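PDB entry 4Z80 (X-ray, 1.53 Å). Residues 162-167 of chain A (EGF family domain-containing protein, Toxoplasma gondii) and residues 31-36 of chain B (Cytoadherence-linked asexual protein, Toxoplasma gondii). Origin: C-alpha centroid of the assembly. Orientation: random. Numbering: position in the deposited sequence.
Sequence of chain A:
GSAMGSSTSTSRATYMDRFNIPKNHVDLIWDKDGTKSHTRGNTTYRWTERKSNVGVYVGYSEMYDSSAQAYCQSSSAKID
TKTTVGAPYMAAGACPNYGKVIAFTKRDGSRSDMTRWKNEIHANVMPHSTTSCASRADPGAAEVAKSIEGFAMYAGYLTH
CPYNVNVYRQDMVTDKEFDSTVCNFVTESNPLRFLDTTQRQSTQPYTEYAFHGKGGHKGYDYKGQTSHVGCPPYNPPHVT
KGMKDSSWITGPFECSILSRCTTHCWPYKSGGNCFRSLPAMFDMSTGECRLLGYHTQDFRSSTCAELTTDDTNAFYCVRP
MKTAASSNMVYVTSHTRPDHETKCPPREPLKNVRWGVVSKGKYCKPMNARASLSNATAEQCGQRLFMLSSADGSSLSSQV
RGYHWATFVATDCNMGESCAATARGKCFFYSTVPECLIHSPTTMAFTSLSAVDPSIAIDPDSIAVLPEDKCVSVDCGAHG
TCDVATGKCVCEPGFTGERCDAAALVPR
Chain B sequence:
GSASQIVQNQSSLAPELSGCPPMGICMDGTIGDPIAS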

ATOM      1  N   PRO A 162     -21.512  -3.804   0.114  1.00 16.17           N
ATOM      2  CA  PRO A 162     -21.913  -4.775   1.140  1.00 17.86           C
ATOM      3  C   PRO A 162     -22.928  -5.766   0.583  1.00 18.43           C
ATOM      4  O   PRO A 162     -23.900  -5.333  -0.040  1.00 18.96           O
ATOM      5  CB  PRO A 162     -22.537  -3.899   2.231  1.00 18.92           C
ATOM      6  CG  PRO A 162     -23.079  -2.728   1.483  1.00 19.02           C
ATOM      7  CD  PRO A 162     -22.099  -2.474   0.369  1.00 21.60           C
ATOM      8  N   TYR A 163     -22.715  -7.061   0.785  1.00 16.81           N
ATOM      9  CA  TYR A 163     -23.589  -8.051   0.155  1.00 15.67           C
ATOM     10  C   TYR A 163     -25.011  -7.996   0.722  1.00 19.07           C
ATOM     11  O   TYR A 163     -25.977  -8.222  -0.010  1.00 19.82           O
ATOM     12  CB  TYR A 163     -23.033  -9.471   0.303  1.00 16.05           C
ATOM     13  CG  TYR A 163     -24.013 -10.509  -0.214  1.00 16.75           C
ATOM     14  CD1 TYR A 163     -24.143 -10.751  -1.577  1.00 16.56           C
ATOM     15  CD2 TYR A 163     -24.836 -11.210   0.657  1.00 19.07           C
ATOM     16  CE1 TYR A 163     -25.052 -11.676  -2.057  1.00 18.37           C
ATOM     17  CE2 TYR A 163     -25.745 -12.140   0.187  1.00 17.43           C
ATOM     18  CZ  TYR A 163     -25.850 -12.368  -1.167  1.00 18.75           C
ATOM     19  OH  TYR A 163     -26.769 -13.291  -1.622  1.00 19.14           O
ATOM     20  N   ASN A 164     -25.143  -7.729   2.018  1.00 17.65           N
ATOM     21  CA  ASN A 164     -26.466  -7.544   2.614  1.00 18.93           C
ATOM     22  C   ASN A 164     -26.467  -6.338   3.545  1.00 22.74           C
ATOM     23  O   ASN A 164     -25.416  -5.770   3.831  1.00 18.53           O
ATOM     24  CB  ASN A 164     -26.919  -8.816   3.348  1.00 22.14           C
ATOM     25  CG  ASN A 164     -26.079  -9.137   4.572  1.00 19.38           C
ATOM     26  OD1 ASN A 164     -25.742  -8.261   5.364  1.00 18.96           O
ATOM     27  ND2 ASN A 164     -25.761 -10.415   4.747  1.00 18.96           N
ATOM     28  N   VAL A 165     -27.641  -5.936   4.017  1.00 21.34           N
ATOM     29  CA  VAL A 165     -27.735  -4.692   4.771  1.00 24.33           C
ATOM     30  C   VAL A 165     -27.113  -4.816   6.155  1.00 21.44           C
ATOM     31  O   VAL A 165     -26.775  -3.803   6.770  1.00 21.07           O
ATOM     32  CB  VAL A 165     -29.199  -4.217   4.909  1.00 27.96           C
ATOM     33  CG1 VAL A 165     -29.771  -3.888   3.539  1.00 30.87           C
ATOM     34  CG2 VAL A 165     -30.041  -5.254   5.608  1.00 26.80           C
ATOM     35  N   ASN A 166     -26.939  -6.044   6.640  1.00 19.58           N
ATOM     36  CA  ASN A 166     -26.303  -6.261   7.932  1.00 21.02           C
ATOM     37  C   ASN A 166     -24.807  -5.973   7.870  1.00 19.39           C
ATOM     38  O   ASN A 166     -24.239  -5.448   8.822  1.00 18.64           O
ATOM     39  CB  ASN A 166     -26.555  -7.685   8.419  1.00 21.88           C
ATOM     40  CG  ASN A 166     -28.020  -7.936   8.719  1.00 28.61           C
ATOM     41  OD1 ASN A 166     -28.853  -7.044   8.572  1.00 29.07           O
ATOM     42  ND2 ASN A 166     -28.339  -9.150   9.128  1.00 29.12           N
ATOM     43  N   VAL A 167     -24.178  -6.319   6.752  1.00 18.28           N
ATOM     44  CA  VAL A 167     -22.780  -5.954   6.531  1.00 19.17           C
ATOM     45  C   VAL A 167     -22.661  -4.438   6.667  1.00 17.71           C
ATOM     46  O   VAL A 167     -21.808  -3.931   7.398  1.00 17.35           O
ATOM     47  CB  VAL A 167     -22.267  -6.404   5.136  1.00 17.58           C
ATOM     48  CG1 VAL A 167     -20.864  -5.861   4.855  1.00 16.69           C
ATOM     49  CG2 VAL A 167     -22.273  -7.917   5.009  1.00 16.82           C
TER
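Chain B (31-36) IGDPIA

Chain B residues 31-36 lie as an irregular, non-helical segment across the turn of chain A that leads into a helix beginning at Val A165. The segment forms neither helix nor strand, and no direct hydrogen bond joins the two stretches; the contact is made by packing and by one water, and buries 249 Å² counted over both sides. The backbones come nearest at Asn A164 and Pro B34, whose CA atoms are 5.8 Å apart. The order of contacts runs the same way in both chains: Gly B32 and Pro B34 meet Tyr A163, Pro B34 and Ile B35 meet Asn A164, and Ile B35 goes on to Val A165 and Asn A166.

Ile B35 has the largest covered area. Its CA-to-CB bond points sideways, but with chi1 m and chi2 t the side chain extends until its end comes nearer to chain A. Ile B35 CG1 packs 3.7 Å from CB of Asn A164, while its CD1 lies 4.2 Å from CG2 of Val A165 and 3.6 Å from ND2 of Asn A166, so one side chain spans the start of the helix. Its backbone N donates a weak hydrogen bond to OD1 of Asp B33 (3.0 Å), a link within chain B made by a side chain whose CA-to-CB bond points away from chain A.

Pro B34, with phi/psi of -66/-32, directs its CA-to-CB bond toward chain A. Its CB lies 3.9 Å from CE2 of Tyr A163 and 4.1 Å from CB of Asn A164. Its carbonyl O approaches the tyrosine ring obliquely, 3.8 Å from CE2. The same O accepts a hydrogen bond of 2.7 Å from a water, which in turn accepts one of 2.9 Å from ND2 of Asn A164; this water thus bridges the chains where no direct polar bond forms.

Tyr A163 (chi1 t) also starts sideways, and its end comes nearer to chain B. Tyr A163 OH is 4.4 Å from CA of Gly B32, a loose approach with no bond between them; the hydroxyl is hydrogen-bonded elsewhere in the structure. Next to it, Asn A164 serves both its own chain and the contact. Its OD1 caps the helix, accepting from N of Val A167 at 2.9 Å and, weakly, from N of Asn A166 at 2.8 Å, while ND2 donates to the bridging water and CB packs against Pro B34 and Ile B35.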

ATOM      1  N   ILE B  31     -30.554 -14.409  -8.557  1.00 43.01           N
ATOM      2  CA  ILE B  31     -29.906 -14.004  -7.306  1.00 37.37           C
ATOM      3  C   ILE B  31     -30.760 -14.046  -6.089  1.00 38.52           C
ATOM      4  O   ILE B  31     -31.937 -14.184  -6.145  1.00 41.51           O
ATOM      5  CB  ILE B  31     -29.386 -12.553  -7.319  1.00 31.78           C
ATOM      6  CG1 ILE B  31     -30.500 -11.613  -7.632  1.00 33.63           C
ATOM      7  CG2 ILE B  31     -28.282 -12.366  -8.287  1.00 34.76           C
ATOM      8  CD1 ILE B  31     -30.363 -10.276  -6.959  1.00 40.20           C
ATOM      9  N   GLY B  32     -30.094 -13.930  -4.978  1.00 35.48           N
ATOM     10  CA  GLY B  32     -30.592 -13.357  -3.767  1.00 39.03           C
ATOM     11  C   GLY B  32     -32.049 -13.064  -3.611  1.00 42.16           C
ATOM     12  O   GLY B  32     -32.691 -12.482  -4.400  1.00 47.25           O
ATOM     13  N   ASP B  33     -32.554 -13.562  -2.535  1.00 35.35           N
ATOM     14  CA  ASP B  33     -32.851 -12.821  -1.392  1.00 33.13           C
ATOM     15  C   ASP B  33     -31.562 -12.847  -0.631  1.00 26.85           C
ATOM     16  O   ASP B  33     -31.115 -13.890  -0.265  1.00 27.20           O
ATOM     17  CB  ASP B  33     -33.957 -13.464  -0.600  1.00 34.92           C
ATOM     18  CG  ASP B  33     -34.333 -12.693   0.584  1.00 43.96           C
ATOM     19  OD1 ASP B  33     -33.543 -11.881   1.047  1.00 43.76           O
ATOM     20  OD2 ASP B  33     -35.454 -12.908   1.079  1.00 49.74           O
ATOM     21  N   PRO B  34     -30.980 -11.682  -0.398  1.00 25.02           N
ATOM     22  CA  PRO B  34     -29.702 -11.719   0.319  1.00 22.60           C
ATOM     23  C   PRO B  34     -29.778 -12.215   1.743  1.00 22.74           C
ATOM     24  O   PRO B  34     -28.851 -12.812   2.192  1.00 21.82           O
ATOM     25  CB  PRO B  34     -29.195 -10.297   0.245  1.00 29.96           C
ATOM     26  CG  PRO B  34     -30.369  -9.459   0.036  1.00 34.58           C
ATOM     27  CD  PRO B  34     -31.201 -10.226  -0.858  1.00 24.49           C
ATOM     28  N   ILE B  35     -30.882 -11.972   2.438  1.00 21.00           N
ATOM     29  CA  ILE B  35     -31.062 -12.525   3.776  1.00 19.85           C
ATOM     30  C   ILE B  35     -32.347 -13.341   3.809  1.00 23.75           C
ATOM     31  O   ILE B  35     -33.439 -12.805   4.010  1.00 25.22           O
ATOM     32  CB  ILE B  35     -31.088 -11.423   4.851  1.00 21.27           C
ATOM     33  CG1 ILE B  35     -29.773 -10.631   4.804  1.00 25.46           C
ATOM     34  CG2 ILE B  35     -31.296 -12.034   6.235  1.00 23.52           C
ATOM     35  CD1 ILE B  35     -29.695  -9.471   5.793  1.00 28.19           C
ATOM     36  N   ALA B  36     -32.195 -14.648   3.619  1.00 21.54           N
ATOM     37  CA  ALA B  36     -33.334 -15.538   3.422  1.00 19.92           C
ATOM     38  C   ALA B  36     -33.698 -16.328   4.677  1.00 25.39           C
ATOM     39  O   ALA B  36     -34.654 -17.097   4.668  1.00 25.95           O
ATOM     40  CB  ALA B  36     -33.047 -16.492   2.275  1.00 21.43           C
TER
HETATM   41  O   HOH W   1     -26.470 -12.839   3.415  1.00 18.66           O